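Local coordinates for protein putative transcriptional regulator (TetR/AcrR family) (Acinetobacter sp., PDB 3KNW) that probably binds DNA and regulates transcription as a putative member of the TetR/AcrR family, at residues F55-K58 and E59-G62; G62-L65 and L66-Y69; D145-R148 and I149-E153. One frame throughout, in Å; residues are numbered along the deposited sequence.

Contact 1: F55-K58 and E59-G62; sequences FESK and EAFG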
loop_
_atom_site.group_PDB
_atom_site.type_symbol
_atom_site.label_atom_id
_atom_site.label_comp_id
_atom_site.label_asym_id
_atom_site.label_seq_id
_atom_site.Cartn_x
_atom_site.Cartn_y
_atom_site.Cartn_z
ATOM N N PHE A 55 -2.059 20.486 -23.046
ATOM C CA PHE A 55 -1.248 20.509 -21.833
ATOM C C PHE A 55 0.118 21.052 -22.112
ATOM O O PHE A 55 0.774 20.608 -23.037
ATOM C CB PHE A 55 -1.092 19.109 -21.314
ATOM C CG PHE A 55 -2.362 18.405 -21.175
ATOM C CD1 PHE A 55 -3.186 18.689 -20.131
ATOM C CD2 PHE A 55 -2.733 17.459 -22.089
ATOM C CE1 PHE A 55 -4.374 18.032 -19.972
ATOM C CE2 PHE A 55 -3.929 16.819 -21.981
ATOM C CZ PHE A 55 -4.760 17.103 -20.904
ATOM N N GLU A 56 0.594 21.970 -21.291
ATOM C CA GLU A 56 1.900 22.567 -21.586
ATOM C C GLU A 56 3.131 21.685 -21.267
ATOM O O GLU A 56 4.215 21.924 -21.775
ATOM C CB GLU A 56 2.001 23.963 -20.945
ATOM C CG GLU A 56 1.972 24.009 -19.410
ATOM C CD GLU A 56 2.146 25.442 -18.884
ATOM O OE1 GLU A 56 1.382 26.330 -19.350
ATOM O OE2 GLU A 56 3.047 25.684 -18.030
ATOM N N SER A 57 2.980 20.657 -20.447
ATOM C CA SER A 57 4.135 19.804 -20.074
ATOM C C SER A 57 3.662 18.497 -19.491
ATOM O O SER A 57 2.510 18.400 -19.105
ATOM C CB SER A 57 4.979 20.492 -19.022
ATOM O OG SER A 57 4.202 20.648 -17.862
ATOM N N LYS A 58 4.545 17.511 -19.437
ATOM C CA LYS A 58 4.238 16.262 -18.802
ATOM C C LYS A 58 3.686 16.528 -17.383
ATOM O O LYS A 58 2.759 15.884 -16.954
ATOM C CB LYS A 58 5.486 15.345 -18.723
ATOM C CG LYS A 58 5.185 13.858 -18.282
ATOM C CD LYS A 58 6.436 13.101 -17.814
ATOM C CE LYS A 58 6.063 11.887 -16.933
ATOM N NZ LYS A 58 7.220 11.342 -16.155
ATOM N N GLU A 59 4.226 17.533 -16.717
ATOM C CA GLU A 59 3.840 17.865 -15.366
ATOM C C GLU A 59 2.442 18.494 -15.286
ATOM O O GLU A 59 1.637 18.050 -14.450
ATOM C CB GLU A 59 4.922 18.718 -14.694
ATOM C CG GLU A 59 4.715 19.001 -13.219
ATOM C CD GLU A 59 4.795 17.753 -12.289
ATOM O OE1 GLU A 59 5.750 16.911 -12.431
ATOM O OE2 GLU A 59 3.901 17.663 -11.414
ATOM N N ALA A 60 2.124 19.474 -16.133
ATOM C CA ALA A 60 0.741 20.012 -16.189
ATOM C C ALA A 60 -0.291 18.891 -16.356
ATOM O O ALA A 60 -1.348 18.875 -15.724
ATOM C CB ALA A 60 0.581 21.042 -17.320
ATOM N N PHE A 61 0.054 17.950 -17.210
ATOM C CA PHE A 61 -0.814 16.880 -17.601
ATOM C C PHE A 61 -1.030 15.925 -16.427
ATOM O O PHE A 61 -2.148 15.475 -16.177
ATOM C CB PHE A 61 -0.156 16.172 -18.769
ATOM C CG PHE A 61 -0.747 14.847 -19.093
ATOM C CD1 PHE A 61 -2.009 14.760 -19.645
ATOM C CD2 PHE A 61 -0.027 13.690 -18.901
ATOM C CE1 PHE A 61 -2.537 13.550 -19.996
ATOM C CE2 PHE A 61 -0.566 12.475 -19.226
ATOM C CZ PHE A 61 -1.807 12.406 -19.771
ATOM N N GLY A 62 0.058 15.608 -15.733
ATOM C CA GLY A 62 -0.001 14.813 -14.494
ATOM C C GLY A 62 -0.916 15.487 -13.477
ATOM O O GLY A 62 -1.792 14.849 -12.934
#
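F55 meets F61 in a T-shaped (edge-to-face) pair: F61 CD1 stands over the centre of the F55 ring, 3.7 Å from F55 CE2. The ring centroids are 5.0 Å apart and the planes at 68°. Both rings are buried. F51 adds a third ring, meeting F55 and standing edge-to-face with F61, while I19 of helix 13-30 touches both phenylalanines. The chain then leaves this cluster, and E56 reaches back along its aliphatic part, CG lying 3.9 Å from A60 CB. S57 is the N-cap of helix 58-81. Its OG, held between the backbone N and the carbonyl carbon (chi1 64°), accepts from A60 N at 2.9 Å along an almost straight N-H line (178°), and S57 O receives F61 N at 3.1 Å. One residue thus satisfies two amides of the first turn with side chain and carbonyl. K58 O continues the pattern, taking G62 N at 3.0 Å, and also lies at the edge of the F61 ring, near its plane. The K58 chain runs extended away from E59-G62; NZ bonds to F32 O and the ammonium makes a cation-pi contact with F32. The arrangement is a serine N-cap on the helix that follows the predicted helix-turn-helix, with an aromatic cluster joining the two, as expected in the N-terminal domain of a TetR-family regulator.

Contact 2: G62-L65 and L66-Y69; sequences GCEL and LKHY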
loop_
_atom_site.group_PDB
_atom_site.type_symbol
_atom_site.label_atom_id
_atom_site.label_comp_id
_atom_site.label_asym_id
_atom_site.label_seq_id
_atom_site.Cartn_x
_atom_site.Cartn_y
_atom_site.Cartn_z
ATOM N N GLY A 62 0.058 15.608 -15.733
ATOM C CA GLY A 62 -0.001 14.813 -14.494
ATOM C C GLY A 62 -0.916 15.487 -13.477
ATOM O O GLY A 62 -1.792 14.849 -12.934
ATOM N N CYS A 63 -0.749 16.791 -13.259
ATOM C CA CYS A 63 -1.655 17.479 -12.372
ATOM C C CYS A 63 -3.100 17.348 -12.874
ATOM O O CYS A 63 -4.026 17.145 -12.068
ATOM C CB CYS A 63 -1.280 18.951 -12.170
ATOM S SG CYS A 63 0.265 19.219 -11.309
ATOM N N GLU A 64 -3.329 17.454 -14.179
ATOM C CA GLU A 64 -4.731 17.425 -14.612
ATOM C C GLU A 64 -5.317 16.029 -14.523
ATOM O O GLU A 64 -6.495 15.850 -14.216
ATOM C CB GLU A 64 -4.939 18.076 -15.978
ATOM C CG GLU A 64 -4.830 19.611 -15.906
ATOM C CD GLU A 64 -5.771 20.266 -14.841
ATOM O OE1 GLU A 64 -5.344 21.227 -14.111
ATOM O OE2 GLU A 64 -6.940 19.813 -14.733
ATOM N N LEU A 65 -4.471 15.052 -14.769
ATOM C CA LEU A 65 -4.818 13.652 -14.634
ATOM C C LEU A 65 -5.299 13.345 -13.223
ATOM O O LEU A 65 -6.324 12.699 -13.045
ATOM C CB LEU A 65 -3.572 12.829 -14.931
ATOM C CG LEU A 65 -3.678 11.358 -15.218
ATOM C CD1 LEU A 65 -4.616 11.166 -16.380
ATOM C CD2 LEU A 65 -2.279 10.821 -15.527
ATOM N N LEU A 66 -4.591 13.814 -12.204
ATOM C CA LEU A 66 -4.991 13.475 -10.853
ATOM C C LEU A 66 -6.240 14.218 -10.473
ATOM O O LEU A 66 -7.057 13.696 -9.742
ATOM C CB LEU A 66 -3.886 13.745 -9.821
ATOM C CG LEU A 66 -2.646 12.837 -9.925
ATOM C CD1 LEU A 66 -1.603 13.378 -8.956
ATOM C CD2 LEU A 66 -2.907 11.299 -9.725
ATOM N N LYS A 67 -6.357 15.454 -10.939
ATOM C CA LYS A 67 -7.514 16.280 -10.624
ATOM C C LYS A 67 -8.751 15.628 -11.228
ATOM O O LYS A 67 -9.795 15.549 -10.567
ATOM C CB LYS A 67 -7.373 17.717 -11.157
ATOM C CG LYS A 67 -6.722 18.726 -10.188
ATOM C CD LYS A 67 -6.819 20.162 -10.718
ATOM C CE LYS A 67 -5.870 21.138 -9.997
ATOM N NZ LYS A 67 -4.460 21.238 -10.565
ATOM N N HIS A 68 -8.618 15.174 -12.478
ATOM C CA HIS A 68 -9.723 14.576 -13.222
ATOM C C HIS A 68 -10.122 13.271 -12.594
ATOM O O HIS A 68 -11.308 12.945 -12.540
ATOM C CB HIS A 68 -9.372 14.347 -14.703
ATOM C CG HIS A 68 -10.441 13.625 -15.463
ATOM N ND1 HIS A 68 -11.708 14.143 -15.635
ATOM C CD2 HIS A 68 -10.452 12.401 -16.049
ATOM C CE1 HIS A 68 -12.446 13.281 -16.317
ATOM N NE2 HIS A 68 -11.703 12.222 -16.591
ATOM N N TYR A 69 -9.131 12.538 -12.115
ATOM C CA TYR A 69 -9.385 11.323 -11.360
ATOM C C TYR A 69 -10.209 11.594 -10.083
ATOM O O TYR A 69 -11.211 10.941 -9.839
ATOM C CB TYR A 69 -8.062 10.614 -11.013
ATOM C CG TYR A 69 -8.268 9.373 -10.171
ATOM C CD1 TYR A 69 -8.836 8.225 -10.717
ATOM C CD2 TYR A 69 -7.918 9.356 -8.830
ATOM C CE1 TYR A 69 -9.063 7.089 -9.950
ATOM C CE2 TYR A 69 -8.117 8.221 -8.047
ATOM C CZ TYR A 69 -8.698 7.090 -8.612
ATOM O OH TYR A 69 -8.911 5.969 -7.843
#
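E64 and K67 meet on the flank of one continuous alpha-helix, three residues apart, in the part of helix 58-81 that leads from the predicted DNA-binding N-terminal domain of the TetR fold toward the C-terminal helices. Their ionic contact is a long salt bridge, E64 OE1 to K67 NZ at 3.7 Å, and the lysine methylenes share in it: K67 CD lies 3.8 Å from E64 OE1. E64 is bent at chi2 (-54°), which folds its carboxylate back beside the helix, whereas the K67 chain runs extended as far as CE before turning at chi4 (87°) to present NZ. The two side chains therefore cross at a slant. At such a length the attraction is probably modest. The other carboxylate oxygen, E64 OE2, faces R16 of helix 13-30 in a weak, long ion pair.

Beneath the side chains, four successive i to i+4 bonds fix the spacing. L66 N donates to G62 O at 3.1 Å, K67 N to C63 O, H68 N to E64 O at 2.8 Å and Y69 N to L65 O, all four similarly straight.

The helix surface is divided by its neighbours. L65 is buried against L20 and F24 of helix 13-30, and the Y69 ring also meets F24. L66, likewise buried, turns to M128 and M132 of helix 126-153 and to L113 and M117 of helix 111-119. The segment is thus packed between the N-terminal helix and the C-terminal bundle. On the L66 side, CG of that leucine rests 3.7 Å from G62 O, the same carbonyl oxygen that accepts its backbone N-H.

Contact 3: D145-R148 and I149-E153; sequences DLIR and IGQQE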
loop_
_atom_site.group_PDB
_atom_site.type_symbol
_atom_site.label_atom_id
_atom_site.label_comp_id
_atom_site.label_asym_id
_atom_site.label_seq_id
_atom_site.Cartn_x
_atom_site.Cartn_y
_atom_site.Cartn_z
ATOM N N ASP A 145 -17.906 11.494 7.800
ATOM C CA ASP A 145 -19.232 12.114 7.796
ATOM C C ASP A 145 -20.289 10.983 7.804
ATOM O O ASP A 145 -21.241 10.996 8.599
ATOM C CB ASP A 145 -19.418 13.014 6.549
ATOM C CG ASP A 145 -18.489 14.276 6.557
ATOM O OD1 ASP A 145 -18.083 14.698 7.684
ATOM O OD2 ASP A 145 -18.159 14.858 5.470
ATOM N N LEU A 146 -20.058 9.972 6.970
ATOM C CA LEU A 146 -20.982 8.866 6.791
ATOM C C LEU A 146 -20.976 7.946 8.037
ATOM O O LEU A 146 -22.006 7.517 8.505
ATOM C CB LEU A 146 -20.601 8.164 5.485
ATOM C CG LEU A 146 -21.543 7.221 4.800
ATOM C CD1 LEU A 146 -22.907 7.902 4.436
ATOM C CD2 LEU A 146 -20.852 6.634 3.627
ATOM N N ILE A 147 -19.835 7.700 8.658
ATOM C CA ILE A 147 -19.886 6.895 9.878
ATOM C C ILE A 147 -20.694 7.633 10.959
ATOM O O ILE A 147 -21.345 7.014 11.829
ATOM C CB ILE A 147 -18.496 6.486 10.340
ATOM C CG1 ILE A 147 -17.887 5.509 9.321
ATOM C CG2 ILE A 147 -18.531 5.807 11.706
ATOM C CD1 ILE A 147 -16.366 5.361 9.401
ATOM N N ARG A 148 -20.642 8.974 10.941
ATOM C CA ARG A 148 -21.263 9.727 12.025
ATOM C C ARG A 148 -22.786 9.714 11.795
ATOM O O ARG A 148 -23.527 9.333 12.693
ATOM C CB ARG A 148 -20.656 11.120 12.201
ATOM C CG ARG A 148 -21.657 12.242 12.249
ATOM C CD ARG A 148 -21.422 13.197 13.339
ATOM N NE ARG A 148 -20.422 14.192 12.983
ATOM C CZ ARG A 148 -20.362 15.422 13.522
ATOM N NH1 ARG A 148 -21.253 15.811 14.425
ATOM N NH2 ARG A 148 -19.401 16.271 13.161
ATOM N N ILE A 149 -23.228 10.054 10.583
ATOM C CA ILE A 149 -24.616 9.855 10.196
ATOM C C ILE A 149 -25.092 8.452 10.597
ATOM O O ILE A 149 -26.150 8.317 11.166
ATOM C CB ILE A 149 -24.885 10.146 8.707
ATOM C CG1 ILE A 149 -24.698 11.641 8.383
ATOM C CG2 ILE A 149 -26.319 9.804 8.346
ATOM C CD1 ILE A 149 -24.436 11.936 6.871
ATOM N N GLY A 150 -24.316 7.416 10.398
ATOM C CA GLY A 150 -24.772 6.078 10.764
ATOM C C GLY A 150 -24.895 5.824 12.255
ATOM O O GLY A 150 -25.692 5.014 12.714
ATOM N N GLN A 151 -24.071 6.491 13.020
ATOM C CA GLN A 151 -24.134 6.338 14.446
ATOM C C GLN A 151 -25.321 7.133 15.005
ATOM O O GLN A 151 -25.930 6.700 15.973
ATOM C CB GLN A 151 -22.804 6.789 15.074
ATOM C CG GLN A 151 -21.683 5.739 14.926
ATOM C CD GLN A 151 -20.331 6.250 15.357
ATOM O OE1 GLN A 151 -19.607 5.608 16.132
ATOM N NE2 GLN A 151 -19.968 7.395 14.848
ATOM N N GLN A 152 -25.628 8.289 14.403
ATOM C CA GLN A 152 -26.798 9.090 14.795
ATOM C C GLN A 152 -28.061 8.224 14.673
ATOM O O GLN A 152 -28.841 8.195 15.603
ATOM C CB GLN A 152 -27.026 10.315 13.887
ATOM C CG GLN A 152 -26.140 11.538 14.049
ATOM C CD GLN A 152 -26.282 12.524 12.838
ATOM O OE1 GLN A 152 -27.367 12.593 12.170
ATOM N NE2 GLN A 152 -25.183 13.276 12.548
ATOM N N GLU A 153 -28.239 7.535 13.529
ATOM C CA GLU A 153 -29.452 6.716 13.266
ATOM C C GLU A 153 -29.451 5.376 13.966
ATOM O O GLU A 153 -30.455 4.714 13.984
ATOM C CB GLU A 153 -29.593 6.298 11.810
ATOM C CG GLU A 153 -29.368 7.274 10.716
ATOM C CD GLU A 153 -28.862 6.539 9.448
ATOM O OE1 GLU A 153 -28.195 5.455 9.574
ATOM O OE2 GLU A 153 -29.131 7.053 8.324
#
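The first torsion of I147 sets CG2 opposite the main-chain nitrogen, and that of Q151 (chi1 -78°) sets CG opposite the carbonyl carbon; the two side chains lie side by side and point the same way. The Q151 chain is extended beyond CG, and that CG passes 3.4 Å from I147 O. One residue further on, R148 is bent at chi2 and chi3 and Q152 runs out straight; the chains cross, their guanidinium and amide planes at 90°, and R148 CG approaches Q152 NE2 to 3.7 Å. This is van der Waals contact on an exposed surface.

Backbone bonds carry the helix. I149 N donates to D145 O at 3.0 Å, and Q152 N to R148 O at 2.9 Å. Q151 N is less well aligned: it gives 138° to I147 O at 3.0 Å and makes a weak second bond to R148 O. I147 is buried against L165 and A166 of helix 162-183 and L91 of helix 87-100, while Q151 reaches P162, I156 and T158. Just beyond, E153 OE1 bonds S155 OG. This is the C-terminal part of the long helix 126-153, packed within the all-helical TetR-like C-terminal domain.

Overall arrangement
Contacts 1 and 2 are neighbours on helix 58-81: they share G62, their centres lie 10 Å apart, and F55 CE1 touches E64 CB at 4.0 Å. Contact 3, on helix 126-153, lies on the opposite side of the chain's centre, its nearest atoms about 25 Å from contact 1 and about 17 Å from contact 2. Helix 126-153 nonetheless links the last two, since its earlier residues pack against L66. All three are partly buried, but their chemistry differs: aromatic rings and a serine cap at the start of helix 58-81, a long E64-K67 ion pair beside the buried L65 and L66 a little further along it, and, near the C-terminal end of helix 126-153, an exposed R148-Q152 side with I147 buried.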